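Local coordinates for uncharacterized protein (Pyrococcus abyssi, PDB 5IFF), which is the restriction DNA glycosylase R.PabI, which probably removes adenine from its recognition sequence and is caught here as a tetramer on nonspecific double-stranded DNA, at residues S23-K28 with I56-S61; E139-V144 with S156-C161. The protein carries 2 engineered substitutions. All blocks are in the same frame, centred on the assembly; numbering follows the deposited sequence.

Contact 1. Residues S23-K28 with I56-S61; sequences SKIAVK and IAWQIS. Engineered in segment 23-28: Ala26 (natural residue Arg). Engineered in segment 56-61: Ala57 (natural residue Glu). With nucleotides of chain C.
Ile25 lies over one face of the Trp58 indole, its CG1 3.6 Å from Trp58 CD1 and its CD1 above the ring near NE1. On the opposite face Ile60 CG1 sits offset toward the rim, and at the edge, close to the ring plane, Lys24 O approaches Trp58 CD1. Trp58 NE1 hydrogen-bonds to Glu71 OE2. An alanine in place of Trp58 would probably open a gap between Ile25 and Ile60 and leave Glu71 OE2 without its indole donor. The strands run antiparallel: Ala26 and Ala57, both engineered (Arg and Glu in nature), exchange two backbone bonds, and Gln59 N gives Lys24 O a third of 2.7 Å. Lys28 CD touches Ala57 CB at 3.6 Å. Lys24 bends at its last two torsions (both -64°), carrying NZ to Tyr70 and two waters; one of these bonds Gln59 OE1, the other Gln59 O and Ser61 OG. Ser23 N grips OP2 of DNA nucleotide DA12 of chain C at 3.0 Å. Gln59 and Ile60 bind adenine in another structure of this protein; this chain holds none. Strand 11-17 covers the face bearing Ile25, Ile56 and Trp58, while strand 154-163 flanks 54-59 and 38-39 flanks 25-29.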
loop_
_atom_site.group_PDB
_atom_site.type_symbol
_atom_site.label_atom_id
_atom_site.label_comp_id
_atom_site.label_asym_id
_atom_site.label_seq_id
_atom_site.Cartn_x
_atom_site.Cartn_y
_atom_site.Cartn_z
ATOM N N SER A 23 10.331 -5.423 -6.721
ATOM C CA SER A 23 10.138 -5.304 -8.159
ATOM C C SER A 23 11.324 -4.607 -8.847
ATOM O O SER A 23 11.612 -4.844 -10.029
ATOM C CB SER A 23 8.825 -4.568 -8.425
ATOM O OG SER A 23 8.869 -3.303 -7.798
ATOM N N LYS A 24 12.035 -3.748 -8.123
ATOM C CA LYS A 24 13.151 -3.062 -8.757
ATOM C C LYS A 24 14.380 -3.996 -8.942
ATOM O O LYS A 24 15.004 -4.052 -10.036
ATOM C CB LYS A 24 13.580 -1.842 -7.935
ATOM C CG LYS A 24 14.646 -0.957 -8.701
ATOM C CD LYS A 24 15.158 0.213 -7.841
ATOM C CE LYS A 24 14.059 1.215 -7.491
ATOM N NZ LYS A 24 13.554 1.860 -8.739
ATOM N N ILE A 25 14.729 -4.696 -7.859
ATOM C CA ILE A 25 15.962 -5.472 -7.787
ATOM C C ILE A 25 15.642 -6.792 -7.081
ATOM O O ILE A 25 15.212 -6.780 -5.925
ATOM C CB ILE A 25 17.092 -4.733 -7.022
ATOM C CG1 ILE A 25 17.407 -3.384 -7.683
ATOM C CG2 ILE A 25 18.430 -5.569 -7.048
ATOM C CD1 ILE A 25 18.255 -2.468 -6.798
ATOM N N ALA A 26 15.857 -7.909 -7.772
ATOM C CA ALA A 26 15.667 -9.237 -7.151
ATOM C C ALA A 26 16.524 -10.305 -7.872
ATOM O O ALA A 26 16.784 -10.234 -9.084
ATOM C CB ALA A 26 14.196 -9.656 -7.165
ATOM N N VAL A 27 16.938 -11.314 -7.106
ATOM C CA VAL A 27 17.677 -12.461 -7.636
ATOM C C VAL A 27 16.669 -13.361 -8.345
ATOM O O VAL A 27 15.575 -13.628 -7.817
ATOM C CB VAL A 27 18.419 -13.202 -6.485
ATOM C CG1 VAL A 27 19.134 -14.514 -6.977
ATOM C CG2 VAL A 27 19.458 -12.268 -5.882
ATOM N N LYS A 28 16.993 -13.789 -9.558
ATOM C CA LYS A 28 16.089 -14.625 -10.343
ATOM C C LYS A 28 16.865 -15.775 -10.983
ATOM O O LYS A 28 18.048 -15.650 -11.229
ATOM C CB LYS A 28 15.405 -13.785 -11.415
ATOM C CG LYS A 28 14.399 -12.791 -10.835
ATOM C CD LYS A 28 13.576 -12.172 -11.914
ATOM C CE LYS A 28 12.403 -11.344 -11.336
ATOM N NZ LYS A 28 11.950 -10.361 -12.379
ATOM N N ILE A 56 21.099 -11.280 -10.995
ATOM C CA ILE A 56 20.381 -10.163 -10.370
ATOM C C ILE A 56 19.601 -9.462 -11.471
ATOM O O ILE A 56 20.218 -8.950 -12.418
ATOM C CB ILE A 56 21.325 -9.119 -9.720
ATOM C CG1 ILE A 56 22.117 -9.731 -8.571
ATOM C CG2 ILE A 56 20.482 -7.950 -9.184
ATOM C CD1 ILE A 56 23.307 -8.890 -8.224
ATOM N N ALA A 57 18.282 -9.475 -11.354
ATOM C CA ALA A 57 17.387 -8.815 -12.281
ATOM C C ALA A 57 17.062 -7.416 -11.774
ATOM O O ALA A 57 16.435 -7.268 -10.733
ATOM C CB ALA A 57 16.095 -9.637 -12.443
ATOM N N TRP A 58 17.437 -6.408 -12.553
ATOM C CA TRP A 58 17.339 -5.042 -12.143
ATOM C C TRP A 58 16.501 -4.303 -13.178
ATOM O O TRP A 58 16.921 -4.167 -14.362
ATOM C CB TRP A 58 18.724 -4.453 -12.050
ATOM C CG TRP A 58 18.826 -3.002 -11.570
ATOM C CD1 TRP A 58 17.824 -2.189 -11.052
ATOM C CD2 TRP A 58 20.041 -2.197 -11.563
ATOM N NE1 TRP A 58 18.366 -0.958 -10.713
ATOM C CE2 TRP A 58 19.688 -0.942 -11.005
ATOM C CE3 TRP A 58 21.362 -2.451 -11.938
ATOM C CZ2 TRP A 58 20.645 0.088 -10.856
ATOM C CZ3 TRP A 58 22.313 -1.412 -11.796
ATOM C CH2 TRP A 58 21.940 -0.162 -11.255
ATOM N N GLN A 59 15.333 -3.871 -12.750
ATOM C CA GLN A 59 14.479 -3.026 -13.576
ATOM C C GLN A 59 15.022 -1.634 -13.422
ATOM O O GLN A 59 14.699 -0.932 -12.439
ATOM C CB GLN A 59 12.996 -3.118 -13.146
ATOM C CG GLN A 59 12.082 -2.463 -14.120
ATOM C CD GLN A 59 11.670 -1.093 -13.641
ATOM O OE1 GLN A 59 10.999 -0.962 -12.619
ATOM N NE2 GLN A 59 12.099 -0.054 -14.359
ATOM N N ILE A 60 15.846 -1.239 -14.385
ATOM C CA ILE A 60 16.693 -0.079 -14.224
ATOM C C ILE A 60 16.040 1.178 -14.850
ATOM O O ILE A 60 15.244 1.083 -15.797
ATOM C CB ILE A 60 18.075 -0.336 -14.834
ATOM C CG1 ILE A 60 19.071 0.748 -14.421
ATOM C CG2 ILE A 60 17.983 -0.470 -16.380
ATOM C CD1 ILE A 60 20.537 0.392 -14.841
ATOM N N SER A 61 16.352 2.342 -14.279
ATOM C CA SER A 61 15.721 3.612 -14.702
ATOM C C SER A 61 16.817 4.609 -15.091
ATOM O O SER A 61 17.995 4.340 -14.854
ATOM C CB SER A 61 14.857 4.212 -13.574
ATOM O OG SER A 61 13.797 3.357 -13.229
ATOM P P DA C 12 8.981 -2.173 -4.905
ATOM O OP1 DA C 12 10.198 -1.605 -5.540
ATOM O OP2 DA C 12 8.672 -3.635 -5.013
ATOM O "O5'" DA C 12 9.062 -1.848 -3.369
ATOM C "C5'" DA C 12 8.976 -0.464 -2.925
ATOM C "C4'" DA C 12 9.130 -0.386 -1.438
ATOM O "O4'" DA C 12 7.877 -0.721 -0.789
ATOM C "C3'" DA C 12 10.167 -1.347 -0.837
ATOM O "O3'" DA C 12 10.791 -0.689 0.197
ATOM C "C2'" DA C 12 9.324 -2.520 -0.298
ATOM C "C1'" DA C 12 8.049 -1.804 0.134
ATOM N N9 DA C 12 6.831 -2.605 0.064
ATOM C C8 DA C 12 6.405 -3.373 -1.000
ATOM N N7 DA C 12 5.203 -3.889 -0.811
ATOM C C5 DA C 12 4.785 -3.376 0.417
ATOM C C6 DA C 12 3.593 -3.544 1.203
ATOM N N6 DA C 12 2.556 -4.278 0.821
ATOM N N1 DA C 12 3.519 -2.909 2.401
ATOM C C2 DA C 12 4.535 -2.118 2.762
ATOM N N3 DA C 12 5.691 -1.886 2.110
ATOM C C4 DA C 12 5.761 -2.558 0.950
HETATM O O HOH W 1 13.592 -6.984 -11.040
HETATM O O HOH W 2 14.723 1.518 -11.350
HETATM O O HOH W 3 11.772 0.083 -10.007
#

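Contact 2. Residues E139-V144 with S156-C161; sequences EFIGIV and SMVYVC
Phe140 O takes a hydrogen bond from Cys161 N (2.9 Å) and a weaker CA-H contact from Val160 CA (3.3 Å). Phe140 N returns the bond to Cys161 O, and the same paired exchange recurs between Gly142 and Tyr159 and between Val144 and Met157. These six backbone bonds make the antiparallel register of a beta hairpin; the axes of the two short segments approach to 4.7 Å with their N-to-C directions 160° apart.

The side chains divide between two faces. Ile141, Ile143, Val158 and Val160 form one, apolar throughout. Here Ile143 and Val158 run alongside each other in the same direction, with Ile143 CG2 4.1 Å from Val158 CG2. Helix 188-201 packs on Ile141, Ile143 and Val158, while Val160 meets Trp58; Ile141 also packs on Phe121 of the second subunit.

On the other face Val144 lies roughly perpendicular to Tyr159. With CG1 anti to the carbonyl carbon (chi1 -65°), Val144 CG2 takes the place between the backbone N and the carbonyl carbon and comes obliquely to 3.8 Å from Tyr159 CE1. Gly142, opposite Tyr159 in the register, brings no side chain to this face. Farther along, Cys161 CB meets Phe140 CB at 3.9 Å and borders the rim of the Phe140 ring almost in its plane; that ring also has a cation-pi partner in Lys132. At the ends of the contact, Glu139 is held by Ser137, Tyr184 and Asn166, and Ser156 by Glu105.

The chemistry is thus two-sided: backbone bonds set the spacing, Tyr159 and the poorly ordered Met157 lie against the Gln59 side chain, and Val158, which like Gln59 binds adenine in another structure of this protein though none is bound here, points to the opposite, hydrocarbon face.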
loop_
_atom_site.group_PDB
_atom_site.type_symbol
_atom_site.label_atom_id
_atom_site.label_comp_id
_atom_site.label_asym_id
_atom_site.label_seq_id
_atom_site.Cartn_x
_atom_site.Cartn_y
_atom_site.Cartn_z
ATOM N N GLU A 139 25.864 -10.893 -19.229
ATOM C CA GLU A 139 24.748 -10.021 -18.836
ATOM C C GLU A 139 23.679 -10.048 -19.925
ATOM O O GLU A 139 24.020 -10.166 -21.095
ATOM C CB GLU A 139 25.199 -8.563 -18.577
ATOM C CG GLU A 139 26.069 -8.358 -17.329
ATOM C CD GLU A 139 27.573 -8.605 -17.595
ATOM O OE1 GLU A 139 27.963 -9.014 -18.726
ATOM O OE2 GLU A 139 28.367 -8.400 -16.665
ATOM N N PHE A 140 22.400 -9.936 -19.533
ATOM C CA PHE A 140 21.293 -9.850 -20.491
ATOM C C PHE A 140 20.705 -8.463 -20.386
ATOM O O PHE A 140 20.569 -7.945 -19.283
ATOM C CB PHE A 140 20.172 -10.868 -20.177
ATOM C CG PHE A 140 20.562 -12.301 -20.429
ATOM C CD1 PHE A 140 20.943 -12.706 -21.697
ATOM C CD2 PHE A 140 20.519 -13.251 -19.412
ATOM C CE1 PHE A 140 21.280 -14.032 -21.952
ATOM C CE2 PHE A 140 20.871 -14.574 -19.669
ATOM C CZ PHE A 140 21.253 -14.959 -20.927
ATOM N N ILE A 141 20.313 -7.889 -21.511
ATOM C CA ILE A 141 19.539 -6.632 -21.475
ATOM C C ILE A 141 18.223 -6.953 -22.116
ATOM O O ILE A 141 18.217 -7.418 -23.257
ATOM C CB ILE A 141 20.207 -5.502 -22.241
ATOM C CG1 ILE A 141 21.527 -5.118 -21.583
ATOM C CG2 ILE A 141 19.222 -4.238 -22.363
ATOM C CD1 ILE A 141 22.768 -5.736 -22.323
ATOM N N GLY A 142 17.121 -6.775 -21.379
ATOM C CA GLY A 142 15.811 -7.135 -21.891
ATOM C C GLY A 142 14.827 -5.936 -21.913
ATOM O O GLY A 142 14.910 -5.053 -21.066
ATOM N N ILE A 143 13.864 -5.954 -22.841
ATOM C CA ILE A 143 12.808 -4.940 -22.849
ATOM C C ILE A 143 11.468 -5.644 -22.955
ATOM O O ILE A 143 11.266 -6.509 -23.802
ATOM C CB ILE A 143 12.958 -3.938 -24.005
ATOM C CG1 ILE A 143 14.446 -3.568 -24.182
ATOM C CG2 ILE A 143 12.062 -2.663 -23.770
ATOM C CD1 ILE A 143 14.801 -3.079 -25.570
ATOM N N VAL A 144 10.574 -5.348 -22.037
ATOM C CA VAL A 144 9.289 -6.055 -22.050
ATOM C C VAL A 144 8.183 -5.005 -21.987
ATOM O O VAL A 144 8.462 -3.821 -21.735
ATOM C CB VAL A 144 9.164 -7.008 -20.870
ATOM C CG1 VAL A 144 10.215 -8.123 -20.978
ATOM C CG2 VAL A 144 9.376 -6.223 -19.586
ATOM N N SER A 156 6.826 0.351 -21.582
ATOM C CA SER A 156 7.982 -0.521 -21.810
ATOM C C SER A 156 8.887 -0.480 -20.598
ATOM O O SER A 156 9.076 0.581 -20.011
ATOM C CB SER A 156 8.756 -0.104 -23.075
ATOM O OG SER A 156 8.927 1.312 -23.024
ATOM N N MET A 157 9.484 -1.619 -20.220
ATOM C CA MET A 157 10.409 -1.604 -19.083
ATOM C C MET A 157 11.717 -2.238 -19.503
ATOM O O MET A 157 11.709 -3.230 -20.206
ATOM C CB MET A 157 9.830 -2.364 -17.878
ATOM C CG MET A 157 8.515 -1.679 -17.293
ATOM S SD MET A 157 8.315 -1.979 -15.532
ATOM C CE MET A 157 8.138 -3.759 -15.530
ATOM N N VAL A 158 12.840 -1.664 -19.076
ATOM C CA VAL A 158 14.131 -2.213 -19.427
ATOM C C VAL A 158 14.748 -2.875 -18.191
ATOM O O VAL A 158 14.654 -2.325 -17.079
ATOM C CB VAL A 158 15.086 -1.116 -19.982
ATOM C CG1 VAL A 158 16.537 -1.716 -20.219
ATOM C CG2 VAL A 158 14.513 -0.535 -21.288
ATOM N N TYR A 159 15.362 -4.042 -18.385
ATOM C CA TYR A 159 15.921 -4.847 -17.303
ATOM C C TYR A 159 17.339 -5.144 -17.691
ATOM O O TYR A 159 17.625 -5.365 -18.889
ATOM C CB TYR A 159 15.215 -6.207 -17.126
ATOM C CG TYR A 159 13.876 -6.137 -16.445
ATOM C CD1 TYR A 159 12.758 -5.707 -17.143
ATOM C CD2 TYR A 159 13.727 -6.524 -15.112
ATOM C CE1 TYR A 159 11.518 -5.634 -16.521
ATOM C CE2 TYR A 159 12.502 -6.463 -14.489
ATOM C CZ TYR A 159 11.403 -6.025 -15.200
ATOM O OH TYR A 159 10.198 -5.948 -14.593
ATOM N N VAL A 160 18.231 -5.181 -16.713
ATOM C CA VAL A 160 19.531 -5.851 -16.963
ATOM C C VAL A 160 19.589 -7.041 -15.992
ATOM O O VAL A 160 19.190 -6.924 -14.827
ATOM C CB VAL A 160 20.738 -4.901 -16.779
ATOM C CG1 VAL A 160 20.680 -4.269 -15.415
ATOM C CG2 VAL A 160 22.056 -5.646 -16.967
ATOM N N CYS A 161 20.026 -8.192 -16.482
ATOM C CA CYS A 161 20.137 -9.393 -15.663
ATOM C C CYS A 161 21.638 -9.671 -15.542
ATOM O O CYS A 161 22.281 -9.964 -16.548
ATOM C CB CYS A 161 19.448 -10.591 -16.309
ATOM S SG CYS A 161 17.619 -10.345 -16.294
#

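In the fold
From the N terminus, the chain passes through strands 4-8 and 11-17 before contact 1 closes the loop between strands 25-29 and 54-59, a span that includes the short strand 38-39. Three helices and strands 110-114, 116-118 and 121-134 follow, and only then does contact 2 close the shorter hairpin of strands 140-147 and 154-163. The two contacts therefore come in series, neither enclosing nor crossing the other. They meet in space because strands 54-59 and 154-163 are neighbours in one sheet, with the contact centres about 9 Å apart. That junction gathers the three adenine-binding residues, Gln59, Ile60 and Val158, from both contacts.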